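Local coordinates for beta-N-acetylhexosaminidase (Beutenbergia cavernae, PDB 5BU9), which probably hydrolyses terminal non-reducing N-acetyl-D-hexosamine residues of N-acetyl-beta-D-hexosaminides, as a member of glycosyl hydrolase family 3, at residues Pro73-Thr78 with Gly125-Leu130; Val264-Asp269 with Thr293-Val298; Pro132-Val137 with Thr181-Phe186. All coordinates share one frame; numbering follows the deposited sequence.

Interaction 1: residues Pro73-Thr78 with Gly125-Leu130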
loop_
_atom_site.group_PDB
_atom_site.type_symbol
_atom_site.label_atom_id
_atom_site.label_comp_id
_atom_site.label_asym_id
_atom_site.label_seq_id
_atom_site.Cartn_x
_atom_site.Cartn_y
_atom_site.Cartn_z
ATOM N N PRO A 73 5.469 -16.451 5.613
ATOM C CA PRO A 73 5.616 -15.352 6.580
ATOM C C PRO A 73 4.773 -14.133 6.204
ATOM O O PRO A 73 4.368 -13.984 5.063
ATOM C CB PRO A 73 7.123 -15.040 6.553
ATOM C CG PRO A 73 7.653 -15.687 5.286
ATOM C CD PRO A 73 6.751 -16.858 5.004
ATOM N N LEU A 74 4.479 -13.295 7.191
ATOM C CA LEU A 74 3.731 -12.064 6.982
ATOM C C LEU A 74 4.578 -11.008 6.288
ATOM O O LEU A 74 5.762 -10.862 6.578
ATOM C CB LEU A 74 3.243 -11.504 8.325
ATOM C CG LEU A 74 2.421 -12.416 9.245
ATOM C CD1 LEU A 74 2.071 -11.727 10.582
ATOM C CD2 LEU A 74 1.163 -12.875 8.484
ATOM N N LEU A 75 3.966 -10.286 5.358
ATOM C CA LEU A 75 4.376 -8.928 5.071
ATOM C C LEU A 75 3.858 -8.095 6.267
ATOM O O LEU A 75 2.673 -8.177 6.655
ATOM C CB LEU A 75 3.816 -8.434 3.727
ATOM C CG LEU A 75 4.557 -8.991 2.512
ATOM C CD1 LEU A 75 3.776 -8.747 1.234
ATOM C CD2 LEU A 75 5.960 -8.386 2.386
ATOM N N VAL A 76 4.764 -7.356 6.898
ATOM C CA VAL A 76 4.413 -6.513 8.032
ATOM C C VAL A 76 4.682 -5.074 7.614
ATOM O O VAL A 76 5.837 -4.656 7.470
ATOM C CB VAL A 76 5.219 -6.873 9.297
ATOM C CG1 VAL A 76 4.686 -6.099 10.453
ATOM C CG2 VAL A 76 5.187 -8.362 9.568
ATOM N N ALA A 77 3.613 -4.333 7.395
ATOM C CA ALA A 77 3.703 -3.010 6.820
ATOM C C ALA A 77 3.300 -1.976 7.818
ATOM O O ALA A 77 2.547 -2.279 8.749
ATOM C CB ALA A 77 2.781 -2.908 5.585
ATOM N N THR A 78 3.760 -0.745 7.617
ATOM C CA THR A 78 3.139 0.394 8.295
ATOM C C THR A 78 3.273 1.614 7.378
ATOM O O THR A 78 3.864 1.529 6.300
ATOM C CB THR A 78 3.747 0.671 9.709
ATOM O OG1 THR A 78 2.984 1.688 10.355
ATOM C CG2 THR A 78 5.168 1.155 9.611
ATOM N N GLY A 125 10.530 -5.043 13.456
ATOM C CA GLY A 125 9.844 -6.129 12.757
ATOM C C GLY A 125 9.053 -5.778 11.497
ATOM O O GLY A 125 8.377 -6.630 10.900
ATOM N N ILE A 126 9.127 -4.519 11.088
ATOM C CA ILE A 126 8.491 -4.055 9.855
ATOM C C ILE A 126 9.354 -4.510 8.677
ATOM O O ILE A 126 10.577 -4.363 8.739
ATOM C CB ILE A 126 8.352 -2.508 9.856
ATOM C CG1 ILE A 126 7.479 -2.066 11.023
ATOM C CG2 ILE A 126 7.899 -1.973 8.470
ATOM C CD1 ILE A 126 6.064 -2.545 10.924
ATOM N N ASN A 127 8.751 -5.042 7.610
ATOM C CA ASN A 127 9.524 -5.325 6.393
ATOM C C ASN A 127 8.903 -4.699 5.155
ATOM O O ASN A 127 9.395 -4.898 4.057
ATOM C CB ASN A 127 9.699 -6.836 6.164
ATOM C CG ASN A 127 8.379 -7.588 6.132
ATOM O OD1 ASN A 127 7.327 -7.024 5.817
ATOM N ND2 ASN A 127 8.424 -8.866 6.498
ATOM N N LEU A 128 7.813 -3.953 5.325
ATOM C CA LEU A 128 7.245 -3.251 4.186
ATOM C C LEU A 128 6.817 -1.860 4.615
ATOM O O LEU A 128 6.105 -1.710 5.612
ATOM C CB LEU A 128 6.060 -4.026 3.591
ATOM C CG LEU A 128 5.520 -3.426 2.297
ATOM C CD1 LEU A 128 6.605 -3.463 1.191
ATOM C CD2 LEU A 128 4.257 -4.155 1.858
ATOM N N ASN A 129 7.280 -0.846 3.883
ATOM C CA ASN A 129 6.845 0.538 4.121
ATOM C C ASN A 129 5.850 0.961 3.035
ATOM O O ASN A 129 6.147 0.858 1.843
ATOM C CB ASN A 129 8.058 1.484 4.151
ATOM C CG ASN A 129 7.753 2.838 4.803
ATOM O OD1 ASN A 129 6.635 3.098 5.223
ATOM N ND2 ASN A 129 8.777 3.709 4.895
ATOM N N LEU A 130 4.671 1.431 3.436
ATOM C CA LEU A 130 3.737 2.007 2.462
ATOM C C LEU A 130 4.164 3.458 2.178
ATOM O O LEU A 130 3.553 4.440 2.643
ATOM C CB LEU A 130 2.274 1.913 2.957
ATOM C CG LEU A 130 1.798 0.534 3.427
ATOM C CD1 LEU A 130 0.283 0.540 3.613
ATOM C CD2 LEU A 130 2.197 -0.580 2.456
#

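Interaction 2: residues Val264-Asp269 with Thr293-Val298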
loop_
_atom_site.group_PDB
_atom_site.type_symbol
_atom_site.label_atom_id
_atom_site.label_comp_id
_atom_site.label_asym_id
_atom_site.label_seq_id
_atom_site.Cartn_x
_atom_site.Cartn_y
_atom_site.Cartn_z
ATOM N N VAL A 264 3.723 -6.442 -7.114
ATOM C CA VAL A 264 2.502 -6.570 -6.352
ATOM C C VAL A 264 1.734 -5.250 -6.302
ATOM O O VAL A 264 2.306 -4.199 -5.953
ATOM C CB VAL A 264 2.831 -7.080 -4.948
ATOM C CG1 VAL A 264 1.650 -6.910 -4.035
ATOM C CG2 VAL A 264 3.311 -8.542 -5.015
ATOM N N VAL A 265 0.458 -5.296 -6.689
ATOM C CA VAL A 265 -0.425 -4.138 -6.658
ATOM C C VAL A 265 -1.244 -4.163 -5.360
ATOM O O VAL A 265 -1.939 -5.139 -5.081
ATOM C CB VAL A 265 -1.376 -4.098 -7.868
ATOM C CG1 VAL A 265 -2.406 -2.982 -7.684
ATOM C CG2 VAL A 265 -0.599 -3.920 -9.157
ATOM N N VAL A 266 -1.160 -3.086 -4.587
ATOM C CA VAL A 266 -1.851 -2.951 -3.299
ATOM C C VAL A 266 -2.918 -1.887 -3.436
ATOM O O VAL A 266 -2.650 -0.843 -4.030
ATOM C CB VAL A 266 -0.853 -2.591 -2.185
ATOM C CG1 VAL A 266 -1.505 -2.616 -0.783
ATOM C CG2 VAL A 266 0.305 -3.544 -2.260
ATOM N N THR A 267 -4.132 -2.139 -2.943
ATOM C CA THR A 267 -5.135 -1.071 -2.906
ATOM C C THR A 267 -4.779 -0.068 -1.825
ATOM O O THR A 267 -4.079 -0.389 -0.851
ATOM C CB THR A 267 -6.584 -1.552 -2.604
ATOM O OG1 THR A 267 -6.632 -2.108 -1.282
ATOM C CG2 THR A 267 -7.069 -2.570 -3.623
ATOM N N ASP A 268 -5.276 1.152 -1.990
ATOM C CA ASP A 268 -5.411 2.060 -0.861
ATOM C C ASP A 268 -6.393 1.365 0.138
ATOM O O ASP A 268 -7.091 0.400 -0.217
ATOM C CB ASP A 268 -5.913 3.425 -1.352
ATOM C CG ASP A 268 -5.806 4.531 -0.293
ATOM O OD1 ASP A 268 -5.440 4.259 0.873
ATOM O OD2 ASP A 268 -6.136 5.684 -0.635
ATOM N N ASP A 269 -6.424 1.787 1.387
ATOM C CA ASP A 269 -7.378 1.194 2.316
ATOM C C ASP A 269 -8.797 1.231 1.766
ATOM O O ASP A 269 -9.262 2.303 1.427
ATOM C CB ASP A 269 -7.392 1.929 3.657
ATOM C CG ASP A 269 -8.592 1.523 4.480
ATOM O OD1 ASP A 269 -8.588 0.354 4.935
ATOM O OD2 ASP A 269 -9.566 2.320 4.579
ATOM N N THR A 293 -5.524 -6.297 -8.847
ATOM C CA THR A 293 -4.961 -6.116 -7.515
ATOM C C THR A 293 -4.443 -7.418 -6.897
ATOM O O THR A 293 -5.116 -8.453 -6.967
ATOM C CB THR A 293 -6.015 -5.568 -6.565
ATOM O OG1 THR A 293 -6.413 -4.274 -7.010
ATOM C CG2 THR A 293 -5.481 -5.486 -5.144
ATOM N N ASP A 294 -3.283 -7.373 -6.254
ATOM C CA ASP A 294 -2.776 -8.547 -5.502
ATOM C C ASP A 294 -2.986 -8.472 -3.991
ATOM O O ASP A 294 -3.142 -9.491 -3.311
ATOM C CB ASP A 294 -1.295 -8.736 -5.807
ATOM C CG ASP A 294 -1.004 -8.647 -7.315
ATOM O OD1 ASP A 294 -1.648 -9.380 -8.119
ATOM O OD2 ASP A 294 -0.173 -7.805 -7.703
ATOM N N ILE A 295 -3.018 -7.272 -3.436
ATOM C CA ILE A 295 -3.284 -7.185 -1.998
ATOM C C ILE A 295 -4.344 -6.113 -1.698
ATOM O O ILE A 295 -4.188 -4.944 -2.055
ATOM C CB ILE A 295 -1.976 -6.921 -1.193
ATOM C CG1 ILE A 295 -0.991 -8.093 -1.326
ATOM C CG2 ILE A 295 -2.308 -6.604 0.290
ATOM C CD1 ILE A 295 0.390 -7.855 -0.605
ATOM N N VAL A 296 -5.432 -6.539 -1.064
ATOM C CA VAL A 296 -6.504 -5.652 -0.662
ATOM C C VAL A 296 -6.214 -5.178 0.756
ATOM O O VAL A 296 -6.137 -5.987 1.702
ATOM C CB VAL A 296 -7.856 -6.364 -0.754
ATOM C CG1 VAL A 296 -8.998 -5.432 -0.325
ATOM C CG2 VAL A 296 -8.079 -6.903 -2.197
ATOM N N LEU A 297 -6.020 -3.874 0.911
ATOM C CA LEU A 297 -5.663 -3.312 2.202
ATOM C C LEU A 297 -6.933 -3.090 3.025
ATOM O O LEU A 297 -7.834 -2.384 2.587
ATOM C CB LEU A 297 -4.887 -2.012 2.010
ATOM C CG LEU A 297 -4.447 -1.298 3.295
ATOM C CD1 LEU A 297 -3.536 -2.182 4.113
ATOM C CD2 LEU A 297 -3.790 0.040 2.972
ATOM N N VAL A 298 -7.027 -3.725 4.191
ATOM C CA VAL A 298 -8.187 -3.559 5.093
ATOM C C VAL A 298 -7.659 -3.079 6.455
ATOM O O VAL A 298 -7.564 -3.851 7.393
ATOM C CB VAL A 298 -8.990 -4.878 5.208
ATOM C CG1 VAL A 298 -10.308 -4.661 5.909
ATOM C CG2 VAL A 298 -9.244 -5.457 3.818
#

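Interaction 3: residues Pro132-Val137 with Thr181-Phe186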
loop_
_atom_site.group_PDB
_atom_site.type_symbol
_atom_site.label_atom_id
_atom_site.label_comp_id
_atom_site.label_asym_id
_atom_site.label_seq_id
_atom_site.Cartn_x
_atom_site.Cartn_y
_atom_site.Cartn_z
ATOM N N PRO A 132 7.576 5.277 -0.722
ATOM C CA PRO A 132 7.363 6.722 -0.785
ATOM C C PRO A 132 6.157 7.125 -1.625
ATOM O O PRO A 132 5.766 6.421 -2.547
ATOM C CB PRO A 132 8.652 7.219 -1.435
ATOM C CG PRO A 132 9.002 6.077 -2.422
ATOM C CD PRO A 132 8.570 4.819 -1.723
ATOM N N VAL A 133 5.592 8.278 -1.295
ATOM C CA VAL A 133 4.631 8.981 -2.145
ATOM C C VAL A 133 5.291 9.482 -3.426
ATOM O O VAL A 133 6.198 10.302 -3.387
ATOM C CB VAL A 133 4.005 10.157 -1.382
ATOM C CG1 VAL A 133 3.247 11.054 -2.305
ATOM C CG2 VAL A 133 3.106 9.650 -0.273
HETATM N N MSE A 134 4.832 9.006 -4.572
HETATM C CA MSE A 134 5.360 9.515 -5.831
HETATM C C MSE A 134 4.312 10.313 -6.596
HETATM O O MSE A 134 4.455 10.550 -7.795
HETATM C CB MSE A 134 5.896 8.371 -6.680
HETATM C CG MSE A 134 7.002 7.621 -5.964
HETATM SE SE MSE A 134 8.093 6.546 -7.155
HETATM C CE MSE A 134 9.229 7.980 -7.851
ATOM N N ASP A 135 3.267 10.722 -5.879
ATOM C CA ASP A 135 2.265 11.612 -6.407
ATOM C C ASP A 135 2.974 12.905 -6.748
ATOM O O ASP A 135 3.891 13.293 -6.042
ATOM C CB ASP A 135 1.147 11.886 -5.382
ATOM C CG ASP A 135 0.326 10.659 -5.054
ATOM O OD1 ASP A 135 -0.105 9.933 -5.992
ATOM O OD2 ASP A 135 0.106 10.437 -3.841
ATOM N N VAL A 136 2.561 13.577 -7.813
ATOM C CA VAL A 136 3.142 14.872 -8.134
ATOM C C VAL A 136 2.101 15.960 -7.943
ATOM O O VAL A 136 1.028 15.874 -8.517
ATOM C CB VAL A 136 3.702 14.885 -9.563
ATOM C CG1 VAL A 136 4.226 16.237 -9.887
ATOM C CG2 VAL A 136 4.820 13.884 -9.689
ATOM N N VAL A 137 2.416 16.976 -7.144
ATOM C CA VAL A 137 1.516 18.104 -6.935
ATOM C C VAL A 137 1.888 19.136 -8.016
ATOM O O VAL A 137 3.037 19.215 -8.412
ATOM C CB VAL A 137 1.617 18.637 -5.480
ATOM C CG1 VAL A 137 0.819 19.902 -5.273
ATOM C CG2 VAL A 137 1.101 17.599 -4.515
ATOM N N THR A 181 9.535 -1.130 -0.281
ATOM C CA THR A 181 8.667 0.040 -0.329
ATOM C C THR A 181 7.464 -0.194 -1.250
ATOM O O THR A 181 7.455 -1.128 -2.056
ATOM C CB THR A 181 9.448 1.263 -0.798
ATOM O OG1 THR A 181 10.268 0.895 -1.916
ATOM C CG2 THR A 181 10.347 1.781 0.347
ATOM N N VAL A 182 6.433 0.623 -1.076
ATOM C CA VAL A 182 5.269 0.625 -1.951
ATOM C C VAL A 182 5.092 2.018 -2.526
ATOM O O VAL A 182 4.765 2.929 -1.788
ATOM C CB VAL A 182 4.031 0.212 -1.182
ATOM C CG1 VAL A 182 2.811 0.190 -2.113
ATOM C CG2 VAL A 182 4.274 -1.167 -0.499
ATOM N N ILE A 183 5.325 2.228 -3.817
ATOM C CA ILE A 183 5.160 3.597 -4.327
ATOM C C ILE A 183 3.655 3.873 -4.451
ATOM O O ILE A 183 2.881 2.978 -4.807
ATOM C CB ILE A 183 5.938 3.813 -5.654
ATOM C CG1 ILE A 183 5.509 2.824 -6.722
ATOM C CG2 ILE A 183 7.438 3.644 -5.422
ATOM C CD1 ILE A 183 6.070 3.186 -8.064
ATOM N N LYS A 184 3.224 5.078 -4.095
ATOM C CA LYS A 184 1.781 5.375 -4.007
ATOM C C LYS A 184 1.526 6.848 -4.408
ATOM O O LYS A 184 2.458 7.655 -4.328
ATOM C CB LYS A 184 1.296 5.073 -2.597
ATOM C CG LYS A 184 1.887 5.962 -1.493
ATOM C CD LYS A 184 1.430 5.414 -0.148
ATOM C CE LYS A 184 1.671 6.388 0.976
ATOM N NZ LYS A 184 1.327 5.811 2.339
ATOM N N HIS A 185 0.333 7.219 -4.878
ATOM C CA HIS A 185 -0.816 6.351 -5.137
ATOM C C HIS A 185 -1.180 6.415 -6.616
ATOM O O HIS A 185 -1.691 7.426 -7.082
ATOM C CB HIS A 185 -2.054 6.791 -4.316
ATOM C CG HIS A 185 -1.764 7.158 -2.896
ATOM N ND1 HIS A 185 -1.033 8.274 -2.547
ATOM C CD2 HIS A 185 -2.148 6.578 -1.729
ATOM C CE1 HIS A 185 -0.964 8.356 -1.228
ATOM N NE2 HIS A 185 -1.640 7.344 -0.705
ATOM N N PHE A 186 -0.948 5.333 -7.339
ATOM C CA PHE A 186 -1.092 5.315 -8.787
ATOM C C PHE A 186 -2.564 5.460 -9.191
ATOM O O PHE A 186 -3.433 4.807 -8.615
ATOM C CB PHE A 186 -0.502 4.010 -9.339
ATOM C CG PHE A 186 -0.410 3.976 -10.807
ATOM C CD1 PHE A 186 0.736 4.413 -11.441
ATOM C CD2 PHE A 186 -1.460 3.505 -11.567
ATOM C CE1 PHE A 186 0.854 4.383 -12.815
ATOM C CE2 PHE A 186 -1.354 3.475 -12.979
ATOM C CZ PHE A 186 -0.201 3.919 -13.588
#

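Interaction 1: residues Pro73-Thr78 with Gly125-Leu130
Ala77 and Leu128 pair at the heart of this buried contact, their CB atoms 4.0 Å apart, while CD2 of Leu130, two residues beyond Leu128, comes within 3.9 Å of Ala77 CB. The small methyl of Ala77 is consistent with the close approach of the two backbones here, and Ala77 CA comes within 3.0 Å of Leu128 O in a CA-H...O contact. Met16 packs on this side of both Ala77 and Leu128. On the other side, CD1 of Ile126 comes in roughly at right angles to touch both Val76 CG1, at 3.8 Å, and Thr78 CG2. Branched residues suit that surface, and Thr78 turns its hydroxyl to Leu42 O. The pairing is parallel, as in the beta-alpha-beta crossovers of a TIM barrel: strand 75-82 leads through helix 107-123 to strand 128-129, and Gly125, with positive phi, is the C-prime residue of the Schellman motif ending that helix. Thr78 N bonds Leu128 O, and Leu130 N bonds Thr78 O. Before Leu128 the register slips, and Val76 O accepts from both Asn127 N (2.9 Å) and Leu128 N (3.0 Å). The more open end lies here, with Asn127 and Gly125 partly exposed. Asn127 stands in for the missing strand backbone. With CG lodged between its own N and carbonyl carbon (chi1 55°), its amide is turned to the backbone of Leu74-Val76. OD1 receives Val76 N at 2.8 Å in a nearly straight bond (165° at the hydrogen), whereas ND2 makes only a weak bond to Leu74 O at 3.3 Å.

Interaction 2: residues Val264-Asp269 with Thr293-Val298
Val265 offers both its backbone polar atoms to Asp294, and the carboxylate does the work of a strand carbonyl. OD2 of Asp294 accepts Val265 N at 2.8 Å on its anti side, and the same oxygen meets Arg256 in a salt bridge; OD1 pairs with Arg332, so its negative charge is probably balanced by two arginines. Val265 O in turn takes two donors, Asp294 N and Ile295 N, each at 2.9 Å. Thr267 N then gives its hydrogen to Ile295 O. One step on, a side chain again replaces a backbone group: with OG1 between its own N and carbonyl carbon (chi1 64°), Thr267 accepts Leu297 N at 2.9 Å in a bond straight to 170° and donates its hydroxyl hydrogen to Asp268 O. Its methyl meets CG2 of Thr293, so threonine serves polar and apolar neighbours at once. Around these bonds, Val264 CG1 packs on Ile295 CD1 at 3.8 Å, and Leu297 lays CD2 against Asp269 N. Asp269 OD1 accepts from Ser271 OG and from Ser299 N, just beyond Val298, and OD2 from Ala272 N, tying both segment ends together. The two strands, linked through helix 281-291, are the last of the eight in the TIM barrel typical of this family.

Interaction 3: residues Pro132-Val137 with Thr181-Phe186
A cis peptide between Lys184 and His185 bends the chain so that both the backbone and the ring of His185 meet the carboxylate of Asp135. The carboxylate and imidazole lie almost in one plane, 3° apart. His185 ND1 donates to the syn lone pair of Asp135 OD2 at 2.8 Å, while His185 N reaches OD1 from above the carboxylate plane at 3.0 Å; OD1 also accepts Leu189 N. A short acidic side chain suits this place because its two oxygens can serve the ring and the main chain together. Over one ring face lies CG of Lys184, 3.7 Å above the centre.

Upstream, the segments run nearly side by side with a single bridge. Lys184 N bonds Pro132 O at 3.3 Å, and Lys184 O receives Met134 N at 2.7 Å. Pro132, preceded by a cis peptide, sets its CD against Thr181 CB at 3.8 Å. In Met134, present as selenomethionine, CG is anti to the carbonyl carbon (chi1 -59°) and SE anti to CA (chi2 -162°), so the selenium comes alongside the CG2 branch of Ile183; Phe217 touches both residues. Val133 CG2 rests on Lys184 CE, 3.8 Å away, flanking an extended chain that carries NZ to Glu81, in a salt bridge, and to Leu130 O.

Lys-His-Phe-Pro-Gly from Lys184 is a motif of the NagZ-like beta-N-acetylhexosaminidases within family 3. With ND1 engaged by Asp135, the imidazole's rotation is fixed and NE2 meets a glycerol, probably from the crystallisation liquor, whose same oxygen also bonds Lys184 NZ, consistent with a polar pocket able to bind hydroxyl groups.

How the interactions relate
All three contacts belong to one barrel. Interactions 1 and 2, with centres about 13 Å apart, meet inside it where Leu75 CD1 touches Ile295 CD1 at 4.0 Å and Leu130 CD1 approaches Leu297 CD2. Interaction 1 joins interaction 3 through neighbouring strands 128-129 and 180-186: Leu128 and Leu130 pack on Val182, and the reach of Lys184 to Leu130 adds a polar tie. Interactions 2 and 3, about 14 Å apart between centres, converge where Asp268 OD2 is 4.2 Å from His185 CD2. Glycerol bonded by Asp268, Lys184 or His185, and near Leu130, probably marks the pocket that the three contacts frame.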